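Local coordinates for protein 2-dehydropantoate 2-reductase (Porphyromonas gingivalis, PDB 2QYT) that probably catalyses the NADPH-dependent reduction of ketopantoate to pantoate, a step on the route to pantothenate, at residues 84-90 with 111-117; 137-141 with 195-201; 170-174 with 189-193; 202-206 with 285-290. All coordinates share one frame; numbering follows the deposited sequence. Where two conformers were deposited one is given.

The four contacts follow the chain in a consistent order: interaction 1 closes before the others open, interaction 3 is nested inside the loop that interaction 2 closes, and interaction 4 comes last. Interaction 1 lies in the parallel sheet of the probable cofactor-binding part. Interaction 3, about 14 Å away between centres, is tied to it by Asp173, which meets Lys112 and Tyr86. Interaction 2 sets strand 137-148 of the mixed sheet against helix 194-215. Interaction 4, about 13 Å further on between centres, uses that same helix within the helical C-terminal part. Helix 194-215 thus packs on the mixed sheet at its start and on the helical C-terminal part further along.

Interaction 1 (84-90 with 111-117); sequences VDYILFC and TKILPLL. With EDO (1,2-ethanediol), chain G.
Ile87 and Ile113 lie side by side and point the same way, CD1 of Ile87 standing 4.2 Å from CG1 of Ile113. Leu88 and Leu114 repeat this on the other face of the sheet. The pairing reflects parallel strands in register, whose short axes diverge by only 17°; five backbone hydrogen bonds run from Lys112 N to Asp85 O at one end through to Leu116 N to Phe89 O at the other. Thr111 serves both chemistries: its OG1 donates to Val84 O at 2.7 Å, while its methyl CG2 packs 3.7 Å from Ile87 CD1. Just after strand 111-115, Leu116 CD1 touches both Leu88 CG (3.9 Å) and Cys90 SG (3.8 Å). A chi1 of -174° turns the Phe89 ring edge-on to Leu117, with CD2 of Phe89 3.6 Å from CD1 of Leu117. These are the fourth and fifth strands of the 3-2-1-4-5 order of a Rossmann-type sheet, 111-115 being outermost. Beyond strand 86-89, an ethanediol, probably from the crystallisation liquor, lies beside the Cys90 carbonyl and is bonded to Gly17 N and Gly20 N of a GxGxxG pattern, consistent with a dinucleotide site. Chemically, main-chain bonds satisfy the facing N-H and C=O groups in a buried place, Ile87, Leu88 and Phe89 pack apolar to apolar, and Tyr86 OH and Lys112 NZ find Asp173 outside the two segments.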
# COMPACT_ATOMS: atom_id res chain seq x y z
N VAL A 84 -11.34 3.29 16.42
CA VAL A 84 -11.06 4.50 15.62
C VAL A 84 -11.98 4.53 14.39
O VAL A 84 -12.73 3.57 14.11
CB VAL A 84 -9.56 4.57 15.15
CG1 VAL A 84 -8.58 4.62 16.35
CG2 VAL A 84 -9.21 3.38 14.30
N ASP A 85 -11.91 5.61 13.63
CA ASP A 85 -12.69 5.68 12.39
C ASP A 85 -12.01 5.01 11.16
O ASP A 85 -12.70 4.43 10.33
CB ASP A 85 -13.13 7.14 12.14
CG ASP A 85 -13.94 7.66 13.31
OD1 ASP A 85 -15.01 7.11 13.54
OD2 ASP A 85 -13.51 8.56 14.04
N TYR A 86 -10.69 5.13 11.10
CA TYR A 86 -9.87 4.65 9.96
C TYR A 86 -8.63 4.01 10.52
O TYR A 86 -8.00 4.56 11.39
CB TYR A 86 -9.50 5.79 9.01
CG TYR A 86 -10.72 6.58 8.53
CD1 TYR A 86 -11.05 7.84 9.09
CD2 TYR A 86 -11.55 6.07 7.53
CE1 TYR A 86 -12.19 8.57 8.63
CE2 TYR A 86 -12.72 6.79 7.08
CZ TYR A 86 -13.00 8.02 7.62
OH TYR A 86 -14.10 8.69 7.13
N ILE A 87 -8.37 2.80 10.06
CA ILE A 87 -7.09 2.18 10.24
C ILE A 87 -6.39 2.11 8.89
O ILE A 87 -6.89 1.51 7.92
CB ILE A 87 -7.21 0.76 10.82
CG1 ILE A 87 -7.89 0.80 12.19
CG2 ILE A 87 -5.81 0.07 10.86
CD1 ILE A 87 -8.39 -0.59 12.69
N LEU A 88 -5.20 2.72 8.84
CA LEU A 88 -4.27 2.59 7.70
C LEU A 88 -3.33 1.43 8.06
O LEU A 88 -2.58 1.51 9.05
CB LEU A 88 -3.49 3.91 7.57
CG LEU A 88 -3.97 4.97 6.60
CD1 LEU A 88 -5.44 5.17 6.52
CD2 LEU A 88 -3.17 6.32 6.77
N PHE A 89 -3.44 0.35 7.30
CA PHE A 89 -2.77 -0.90 7.63
C PHE A 89 -1.53 -0.91 6.74
O PHE A 89 -1.62 -1.02 5.54
CB PHE A 89 -3.72 -2.08 7.35
CG PHE A 89 -3.18 -3.43 7.78
CD1 PHE A 89 -3.37 -3.88 9.09
CD2 PHE A 89 -2.48 -4.24 6.87
CE1 PHE A 89 -2.88 -5.12 9.50
CE2 PHE A 89 -1.96 -5.51 7.27
CZ PHE A 89 -2.19 -5.95 8.59
N CYS A 90 -0.36 -0.78 7.36
CA CYS A 90 0.90 -0.49 6.69
C CYS A 90 2.04 -1.39 7.17
O CYS A 90 3.20 -1.01 7.11
CB CYS A 90 1.27 0.99 6.88
SG CYS A 90 -0.04 2.13 6.32
N THR A 111 -15.55 1.65 11.89
CA THR A 111 -14.16 1.54 11.43
C THR A 111 -14.05 1.07 10.01
O THR A 111 -14.73 0.11 9.62
CB THR A 111 -13.30 0.64 12.33
OG1 THR A 111 -13.47 1.05 13.67
CG2 THR A 111 -11.80 0.74 11.94
N LYS A 112 -13.19 1.75 9.26
CA LYS A 112 -12.81 1.36 7.89
C LYS A 112 -11.29 1.14 7.86
O LYS A 112 -10.54 1.92 8.43
CB LYS A 112 -13.20 2.40 6.84
CG LYS A 112 -14.70 2.81 6.86
CD LYS A 112 -15.57 1.61 6.48
CE LYS A 112 -17.03 1.96 6.40
NZ LYS A 112 -17.56 2.33 7.69
N ILE A 113 -10.88 0.05 7.23
CA ILE A 113 -9.51 -0.34 7.19
C ILE A 113 -9.05 -0.21 5.76
O ILE A 113 -9.75 -0.67 4.83
CB ILE A 113 -9.32 -1.80 7.67
CG1 ILE A 113 -9.91 -1.98 9.08
CG2 ILE A 113 -7.87 -2.17 7.69
CD1 ILE A 113 -10.05 -3.41 9.48
N LEU A 114 -7.89 0.45 5.60
CA LEU A 114 -7.20 0.65 4.33
C LEU A 114 -5.83 -0.05 4.32
O LEU A 114 -4.88 0.48 4.88
CB LEU A 114 -6.93 2.15 4.12
CG LEU A 114 -7.71 2.90 3.05
CD1 LEU A 114 -7.24 4.34 2.85
CD2 LEU A 114 -7.55 2.09 1.77
N PRO A 115 -5.73 -1.20 3.65
CA PRO A 115 -4.40 -1.76 3.47
C PRO A 115 -3.69 -1.00 2.36
O PRO A 115 -4.23 -0.84 1.24
CB PRO A 115 -4.68 -3.23 3.04
CG PRO A 115 -6.19 -3.40 3.05
CD PRO A 115 -6.76 -2.03 2.99
N LEU A 116 -2.50 -0.49 2.64
CA LEU A 116 -1.76 0.24 1.63
C LEU A 116 -0.58 -0.56 1.03
O LEU A 116 0.20 -0.04 0.23
CB LEU A 116 -1.34 1.63 2.16
CG LEU A 116 -2.52 2.49 2.69
CD1 LEU A 116 -2.00 3.71 3.44
CD2 LEU A 116 -3.55 2.87 1.56
N LEU A 117 -0.51 -1.83 1.38
CA LEU A 117 0.56 -2.77 1.02
C LEU A 117 0.45 -3.22 -0.44
O LEU A 117 -0.63 -3.22 -1.03
CB LEU A 117 0.46 -4.06 1.89
CG LEU A 117 0.16 -4.03 3.41
CD1 LEU A 117 -1.19 -3.39 3.63
CD2 LEU A 117 0.19 -5.45 4.06
C1 EDO G . 4.94 0.93 5.48
O1 EDO G . 4.76 1.38 6.82
C2 EDO G . 6.40 0.58 5.18
O2 EDO G . 6.65 0.94 3.83

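Interaction 2 (137-141 with 195-201); sequences KGCVY and DWYIMKK
Lys201 can be traced along Tyr141 from root to tip. Its CG stands opposite the backbone N (chi1 173°), which sends the chain off the helix toward the strand. CB begins the contact 3.4 Å from the Tyr141 OH. CG adds little, but a bend at chi2 brings CD over one face of the ring, 3.7 Å from the Tyr141 centroid, a CH-pi contact displaced toward the rim. CE then passes 3.5 Å from Val140 O. NZ finishes the path by donating to Val140 O at 3.0 Å, nearly along the C=O axis, and it also bonds Asn118 OD1; a water on Val140 N gives it a weak further partner. Lysine and tyrosine thus run past each other in opposite directions. The supporting frame is a strand of the mixed sheet laid against the first turns of helix 194-215, with short-segment axes 8.1 Å apart and inclined at 48°. Here the N-terminal part of the ketopantoate reductase fold, probably the nucleotide-binding one, meets the C-terminal part. At the start of the strand the extended Lys137 reaches Asp195, its NZ forming a salt bridge of 2.6 Å to OD1. That oxygen is met on its syn side, 28° out of the carboxylate plane, and Glu124 supplies a second acidic partner to the same NZ. Between these polar groups Ile198 CD1 fills the middle, 4.1 Å from Cys139 CB and close to the Gly138 carbonyl, while Cys139 SG faces the backbone of Tyr197.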
# COMPACT_ATOMS: atom_id res chain seq x y z
N LYS A 137 -10.00 -0.75 -0.32
CA LYS A 137 -8.80 -1.09 -1.08
C LYS A 137 -8.00 0.19 -1.23
O LYS A 137 -8.56 1.27 -1.34
CB LYS A 137 -9.19 -1.57 -2.47
CG LYS A 137 -10.10 -2.76 -2.41
CD LYS A 137 -10.24 -3.47 -3.72
CE LYS A 137 -11.29 -4.55 -3.53
NZ LYS A 137 -11.65 -5.22 -4.80
N GLY A 138 -6.68 0.05 -1.24
CA GLY A 138 -5.83 1.21 -1.43
C GLY A 138 -4.49 0.83 -2.02
O GLY A 138 -4.11 -0.33 -1.98
N CYS A 139 -3.82 1.81 -2.64
CA CYS A 139 -2.44 1.65 -3.02
C CYS A 139 -1.75 3.01 -3.11
O CYS A 139 -2.38 4.03 -3.41
CB CYS A 139 -2.30 0.88 -4.33
SG CYS A 139 -2.81 1.82 -5.79
N VAL A 140 -0.44 3.02 -2.85
CA VAL A 140 0.34 4.27 -2.79
C VAL A 140 1.48 4.20 -3.79
O VAL A 140 1.93 3.11 -4.14
CB VAL A 140 0.82 4.59 -1.35
CG1 VAL A 140 -0.37 4.76 -0.41
CG2 VAL A 140 1.76 3.51 -0.79
N TYR A 141 1.88 5.34 -4.35
CA TYR A 141 3.12 5.45 -5.11
C TYR A 141 3.97 6.46 -4.35
O TYR A 141 3.64 7.64 -4.27
CB TYR A 141 2.86 5.95 -6.53
CG TYR A 141 2.17 4.96 -7.42
CD1 TYR A 141 2.90 4.18 -8.29
CD2 TYR A 141 0.80 4.78 -7.36
CE1 TYR A 141 2.26 3.25 -9.15
CE2 TYR A 141 0.16 3.85 -8.20
CZ TYR A 141 0.89 3.09 -9.08
OH TYR A 141 0.26 2.16 -9.89
N ASP A 195 -10.23 -0.96 -8.19
CA ASP A 195 -9.65 -2.25 -8.58
C ASP A 195 -8.62 -2.08 -9.69
O ASP A 195 -7.59 -2.76 -9.73
CB ASP A 195 -10.73 -3.22 -9.05
CG ASP A 195 -11.62 -3.72 -7.92
OD1 ASP A 195 -11.24 -3.59 -6.74
OD2 ASP A 195 -12.72 -4.23 -8.20
N TRP A 196 -8.89 -1.16 -10.61
CA TRP A 196 -8.00 -0.89 -11.73
C TRP A 196 -6.64 -0.35 -11.26
O TRP A 196 -5.62 -0.83 -11.71
CB TRP A 196 -8.66 0.05 -12.72
CG TRP A 196 -7.73 0.73 -13.64
CD1 TRP A 196 -7.58 2.08 -13.82
CD2 TRP A 196 -6.79 0.10 -14.53
NE1 TRP A 196 -6.61 2.33 -14.77
CE2 TRP A 196 -6.12 1.14 -15.23
CE3 TRP A 196 -6.46 -1.23 -14.81
CZ2 TRP A 196 -5.12 0.88 -16.17
CZ3 TRP A 196 -5.47 -1.49 -15.76
CH2 TRP A 196 -4.81 -0.44 -16.42
N TYR A 197 -6.65 0.63 -10.37
CA TYR A 197 -5.41 1.19 -9.80
C TYR A 197 -4.61 0.13 -9.06
O TYR A 197 -3.38 0.08 -9.15
CB TYR A 197 -5.68 2.41 -8.89
CG TYR A 197 -6.22 3.58 -9.66
CD1 TYR A 197 -5.37 4.61 -10.10
CD2 TYR A 197 -7.56 3.63 -10.03
CE1 TYR A 197 -5.87 5.69 -10.87
CE2 TYR A 197 -8.07 4.69 -10.77
CZ TYR A 197 -7.23 5.72 -11.19
OH TYR A 197 -7.76 6.76 -11.96
N ILE A 198 -5.32 -0.74 -8.36
CA ILE A 198 -4.71 -1.84 -7.65
C ILE A 198 -4.05 -2.89 -8.56
O ILE A 198 -2.92 -3.32 -8.26
CB ILE A 198 -5.76 -2.55 -6.77
CG1 ILE A 198 -6.37 -1.58 -5.77
CG2 ILE A 198 -5.15 -3.78 -6.05
CD1 ILE A 198 -5.62 -1.47 -4.58
N MSE A 199 -4.75 -3.38 -9.58
CA MSE A 199 -4.12 -4.32 -10.51
C MSE A 199 -3.01 -3.63 -11.28
O MSE A 199 -1.94 -4.20 -11.49
CB MSE A 199 -5.12 -5.02 -11.45
CG MSE A 199 -5.89 -4.14 -12.44
SE MSE A 199 -6.54 -5.12 -14.03
CE MSE A 199 -5.24 -4.49 -15.31
N LYS A 200 -3.24 -2.38 -11.68
CA LYS A 200 -2.23 -1.63 -12.42
C LYS A 200 -0.91 -1.53 -11.65
O LYS A 200 0.15 -1.84 -12.19
CB LYS A 200 -2.75 -0.24 -12.85
CG LYS A 200 -1.95 0.43 -13.96
CD LYS A 200 -2.27 1.93 -14.04
CE LYS A 200 -1.45 2.76 -13.03
NZ LYS A 200 -2.28 3.73 -12.25
N LYS A 201 -0.99 -1.15 -10.36
CA LYS A 201 0.18 -1.12 -9.48
C LYS A 201 0.85 -2.50 -9.38
O LYS A 201 2.07 -2.60 -9.53
CB LYS A 201 -0.23 -0.62 -8.08
CG LYS A 201 0.86 -0.71 -7.02
CD LYS A 201 1.52 0.62 -6.78
CE LYS A 201 2.94 0.48 -6.24
NZ LYS A 201 2.88 0.34 -4.78
O HOH W 1 0.57 0.12 -2.60
O HOH W 2 -2.15 2.18 -10.02

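Interaction 3 (170-174 with 189-193); sequences QTDDE and YNPTD. With SO4 (sulfate ion), chain F.
Asn190 ND2 is gripped by two acceptors: it donates to Glu174 OE1 at 2.7 Å across the contact and to Phe163 O of the neighbouring strand. The first bond is almost straight, 170° at the hydrogen, and OE1 lies close to the amide plane of Asn190. Seen from the acid, however, the donor arrives from above the carboxylate plane, and the two flat groups are turned 70° against each other. With chi1 at 170°, the Asn190 amide swings clear of its own backbone N and is directed toward the helix start. Glu174 is extended beyond CG, and its second oxygen lies at the start of its own helix. There OE2 accepts from Thr171 N at 2.9 Å and from Ser165 OG. Thr171 OG1 in turn accepts weakly from Glu174 N at 3.4 Å, and the reciprocal pair makes a capping box at the N-terminus of helix 172-183. Gln170 comes alongside Asn190 in the opposite sense, its NE2 giving a weak, bent bond of 3.1 Å to Asn190 O. A sulfate, probably from the crystallisation liquor, accepts from the Asn190 backbone N with its O3 at 2.9 Å. The contact therefore joins the start of one helix to the loop leading from strand 188-189 into helix 194-215. With donors on both oxygens and a helix N-terminus close by, the buried Glu174 carboxylate would probably be stabilised in its ionised form, and its rotation is fixed by bonds on either oxygen.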
# COMPACT_ATOMS: atom_id res chain seq x y z
N GLN A 170 -19.70 6.82 -4.13
CA GLN A 170 -18.81 7.03 -3.00
C GLN A 170 -19.64 7.22 -1.69
O GLN A 170 -20.71 7.84 -1.69
CB GLN A 170 -17.80 8.15 -3.31
CG GLN A 170 -17.84 8.59 -4.81
CD GLN A 170 -16.50 8.49 -5.61
OE1 GLN A 170 -16.14 9.43 -6.32
NE2 GLN A 170 -15.81 7.35 -5.52
N THR A 171 -19.20 6.60 -0.60
CA THR A 171 -19.95 6.69 0.65
C THR A 171 -19.55 7.94 1.45
O THR A 171 -18.58 8.64 1.12
CB THR A 171 -19.81 5.40 1.51
OG1 THR A 171 -18.47 5.29 2.01
CG2 THR A 171 -20.14 4.16 0.70
N ASP A 172 -20.30 8.23 2.50
CA ASP A 172 -20.01 9.35 3.38
C ASP A 172 -18.67 9.20 4.06
O ASP A 172 -17.93 10.18 4.16
CB ASP A 172 -21.11 9.50 4.44
CG ASP A 172 -22.42 9.97 3.85
OD1 ASP A 172 -22.40 10.48 2.69
OD2 ASP A 172 -23.46 9.81 4.54
N ASP A 173 -18.37 7.99 4.55
CA ASP A 173 -17.09 7.71 5.22
C ASP A 173 -15.95 7.91 4.22
O ASP A 173 -14.90 8.40 4.61
CB ASP A 173 -17.04 6.29 5.83
CG ASP A 173 -17.71 6.21 7.24
OD1 ASP A 173 -18.18 7.25 7.78
OD2 ASP A 173 -17.77 5.08 7.81
N GLU A 174 -16.19 7.59 2.94
CA GLU A 174 -15.18 7.74 1.86
C GLU A 174 -14.87 9.19 1.49
O GLU A 174 -13.70 9.58 1.41
CB GLU A 174 -15.65 7.07 0.58
CG GLU A 174 -15.10 5.76 0.32
CD GLU A 174 -15.57 5.24 -0.99
OE1 GLU A 174 -14.70 5.01 -1.85
OE2 GLU A 174 -16.78 5.04 -1.18
N TYR A 189 -6.74 10.36 -3.91
CA TYR A 189 -7.70 10.23 -4.98
C TYR A 189 -8.58 9.06 -4.60
O TYR A 189 -8.09 8.05 -4.05
CB TYR A 189 -6.99 9.94 -6.32
CG TYR A 189 -5.93 10.95 -6.76
CD1 TYR A 189 -4.70 11.09 -6.09
CD2 TYR A 189 -6.13 11.71 -7.91
CE1 TYR A 189 -3.73 12.05 -6.55
CE2 TYR A 189 -5.18 12.61 -8.37
CZ TYR A 189 -4.01 12.79 -7.69
OH TYR A 189 -3.18 13.72 -8.21
N ASN A 190 -9.86 9.18 -4.88
CA ASN A 190 -10.82 8.18 -4.42
C ASN A 190 -11.59 7.70 -5.64
O ASN A 190 -12.75 8.03 -5.80
CB ASN A 190 -11.71 8.79 -3.29
CG ASN A 190 -12.90 7.92 -2.91
OD1 ASN A 190 -13.95 8.47 -2.57
ND2 ASN A 190 -12.75 6.61 -2.91
N PRO A 191 -10.94 6.93 -6.51
CA PRO A 191 -11.64 6.59 -7.71
C PRO A 191 -12.65 5.49 -7.48
O PRO A 191 -12.52 4.67 -6.57
CB PRO A 191 -10.52 6.07 -8.62
CG PRO A 191 -9.59 5.36 -7.62
CD PRO A 191 -9.59 6.33 -6.48
N THR A 192 -13.63 5.46 -8.35
CA THR A 192 -14.66 4.45 -8.31
C THR A 192 -14.14 3.08 -8.78
O THR A 192 -14.51 2.02 -8.21
CB THR A 192 -15.89 4.93 -9.13
OG1 THR A 192 -16.98 4.07 -8.85
CG2 THR A 192 -15.60 4.98 -10.64
N ASP A 193 -13.29 3.11 -9.81
CA ASP A 193 -12.59 1.94 -10.31
C ASP A 193 -11.29 1.70 -9.54
O ASP A 193 -10.20 1.60 -10.11
CB ASP A 193 -12.36 2.02 -11.84
CG ASP A 193 -11.57 3.26 -12.29
OD1 ASP A 193 -11.63 4.33 -11.62
OD2 ASP A 193 -10.89 3.17 -13.35
S SO4 F . -10.51 12.44 -7.00
O1 SO4 F . -10.45 13.91 -6.93
O2 SO4 F . -9.31 11.89 -7.62
O3 SO4 F . -10.68 11.87 -5.66
O4 SO4 F . -11.67 12.09 -7.82

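Interaction 4 (202-206 with 285-290); sequences FMMIS and TLTGYV. With SO4 (sulfate ion), chain D.
The Phe202 ring meets Thr285 and Val290 at its edge: Thr285 O lies in the ring plane 3.7 Å from Phe202 CE1, and Val290 CG2 near that plane 4.0 Å from Phe202 CE2. Over one face sits Ser206 CB from the next turn of the same helix, 3.9 Å above the plane and displaced toward the rim. Tyr289 approaches obliquely, its CD2 3.8 Å from Phe202 CZ. The two ring planes are inclined at 85°, with centroids 5.6 Å apart. A chi1 of 176° carries the Phe202 ring off helix 194-215 toward the start of helix 288-296. Both segments belong to the C-terminal part of the ketopantoate reductase fold, and the chain modelled between them is helix and loop without a strand; here helix 194-215 packs on the first turn of helix 288-296 and the loop leading into it, and Phe241 of helix 227-244 also touches Phe202. Leu286 CD2 spans two residues, 4.0 Å from Phe202 CE1 and about as far from CD1 of Ile205. Ser206 OG is placed against Leu286 O at an implausibly short separation, so the hydrogen bond is doubtful in detail; Tyr304 OH is its other partner. Tyr289 sends its hydroxyl to Lys244 NZ. At the exposed Thr285, OG1 donates to O3 of a sulfate, probably from the crystallisation liquor, at 2.8 Å.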
# COMPACT_ATOMS: atom_id res chain seq x y z
N PHE A 202 0.06 -3.54 -9.12
CA PHE A 202 0.59 -4.88 -8.90
C PHE A 202 1.28 -5.49 -10.14
O PHE A 202 2.31 -6.14 -10.04
CB PHE A 202 -0.49 -5.85 -8.37
CG PHE A 202 0.01 -7.26 -8.23
CD1 PHE A 202 0.73 -7.65 -7.08
CD2 PHE A 202 -0.17 -8.19 -9.26
CE1 PHE A 202 1.22 -8.93 -6.93
CE2 PHE A 202 0.35 -9.47 -9.15
CZ PHE A 202 1.04 -9.85 -7.98
N MSE A 203 0.68 -5.30 -11.31
CA MSE A 203 1.24 -5.80 -12.57
C MSE A 203 2.63 -5.21 -12.84
O MSE A 203 3.57 -5.96 -13.12
CB MSE A 203 0.29 -5.52 -13.72
CG MSE A 203 -0.94 -6.40 -13.76
SE MSE A 203 -2.23 -5.79 -15.13
CE MSE A 203 -1.81 -3.89 -15.11
N MSE A 204 2.77 -3.89 -12.69
CA MSE A 204 4.03 -3.17 -12.84
C MSE A 204 5.14 -3.70 -11.92
O MSE A 204 6.26 -3.96 -12.34
CB MSE A 204 3.81 -1.70 -12.52
CG MSE A 204 2.99 -0.95 -13.53
SE MSE A 204 3.94 -0.75 -15.21
CE MSE A 204 5.53 0.19 -14.55
N ILE A 205 4.81 -3.83 -10.64
CA ILE A 205 5.80 -4.26 -9.66
C ILE A 205 6.02 -5.77 -9.72
O ILE A 205 7.12 -6.24 -9.47
CB ILE A 205 5.45 -3.78 -8.24
CG1 ILE A 205 6.46 -4.34 -7.24
CG2 ILE A 205 4.06 -4.21 -7.87
CD1 ILE A 205 6.25 -3.90 -5.81
N SER A 206 4.99 -6.53 -10.08
CA SER A 206 5.17 -7.95 -10.36
C SER A 206 6.19 -8.10 -11.51
O SER A 206 7.28 -8.62 -11.30
CB SER A 206 3.81 -8.59 -10.69
OG SER A 206 3.92 -9.97 -10.98
N THR A 285 5.91 -12.80 -3.54
CA THR A 285 4.64 -13.19 -4.16
C THR A 285 4.14 -12.01 -5.04
O THR A 285 2.94 -11.69 -5.15
CB THR A 285 3.63 -13.71 -3.13
OG1 THR A 285 4.26 -14.72 -2.32
CG2 THR A 285 2.45 -14.33 -3.81
N LEU A 286 5.13 -11.37 -5.64
CA LEU A 286 4.93 -10.58 -6.82
C LEU A 286 5.12 -11.56 -7.98
O LEU A 286 4.90 -11.23 -9.13
CB LEU A 286 5.95 -9.44 -6.83
CG LEU A 286 5.88 -8.64 -5.52
CD1 LEU A 286 7.21 -8.01 -5.12
CD2 LEU A 286 4.76 -7.60 -5.56
N THR A 287 5.49 -12.80 -7.64
CA THR A 287 5.76 -13.88 -8.60
C THR A 287 4.88 -15.11 -8.31
O THR A 287 4.11 -15.54 -9.18
CB THR A 287 7.26 -14.29 -8.55
OG1 THR A 287 8.07 -13.15 -8.22
CG2 THR A 287 7.71 -14.86 -9.88
N GLY A 288 4.99 -15.65 -7.10
CA GLY A 288 4.27 -16.86 -6.72
C GLY A 288 2.77 -16.77 -6.92
O GLY A 288 2.15 -17.71 -7.41
N TYR A 289 2.21 -15.61 -6.57
CA TYR A 289 0.78 -15.36 -6.68
C TYR A 289 0.29 -15.62 -8.10
O TYR A 289 -0.67 -16.39 -8.30
CB TYR A 289 0.44 -13.92 -6.27
CG TYR A 289 -1.00 -13.56 -6.59
CD1 TYR A 289 -2.04 -14.00 -5.77
CD2 TYR A 289 -1.31 -12.83 -7.73
CE1 TYR A 289 -3.37 -13.70 -6.07
CE2 TYR A 289 -2.64 -12.52 -8.05
CZ TYR A 289 -3.66 -12.95 -7.21
OH TYR A 289 -4.97 -12.64 -7.53
N VAL A 290 0.97 -14.95 -9.05
CA VAL A 290 0.73 -15.01 -10.49
C VAL A 290 0.70 -16.45 -11.03
O VAL A 290 -0.30 -16.87 -11.62
CB VAL A 290 1.78 -14.14 -11.29
CG1 VAL A 290 1.32 -13.90 -12.71
CG2 VAL A 290 2.02 -12.81 -10.60
S SO4 D . 5.68 -18.43 -3.02
O1 SO4 D . 5.33 -18.14 -4.41
O2 SO4 D . 7.14 -18.48 -2.84
O3 SO4 D . 5.11 -17.38 -2.15
O4 SO4 D . 5.13 -19.75 -2.70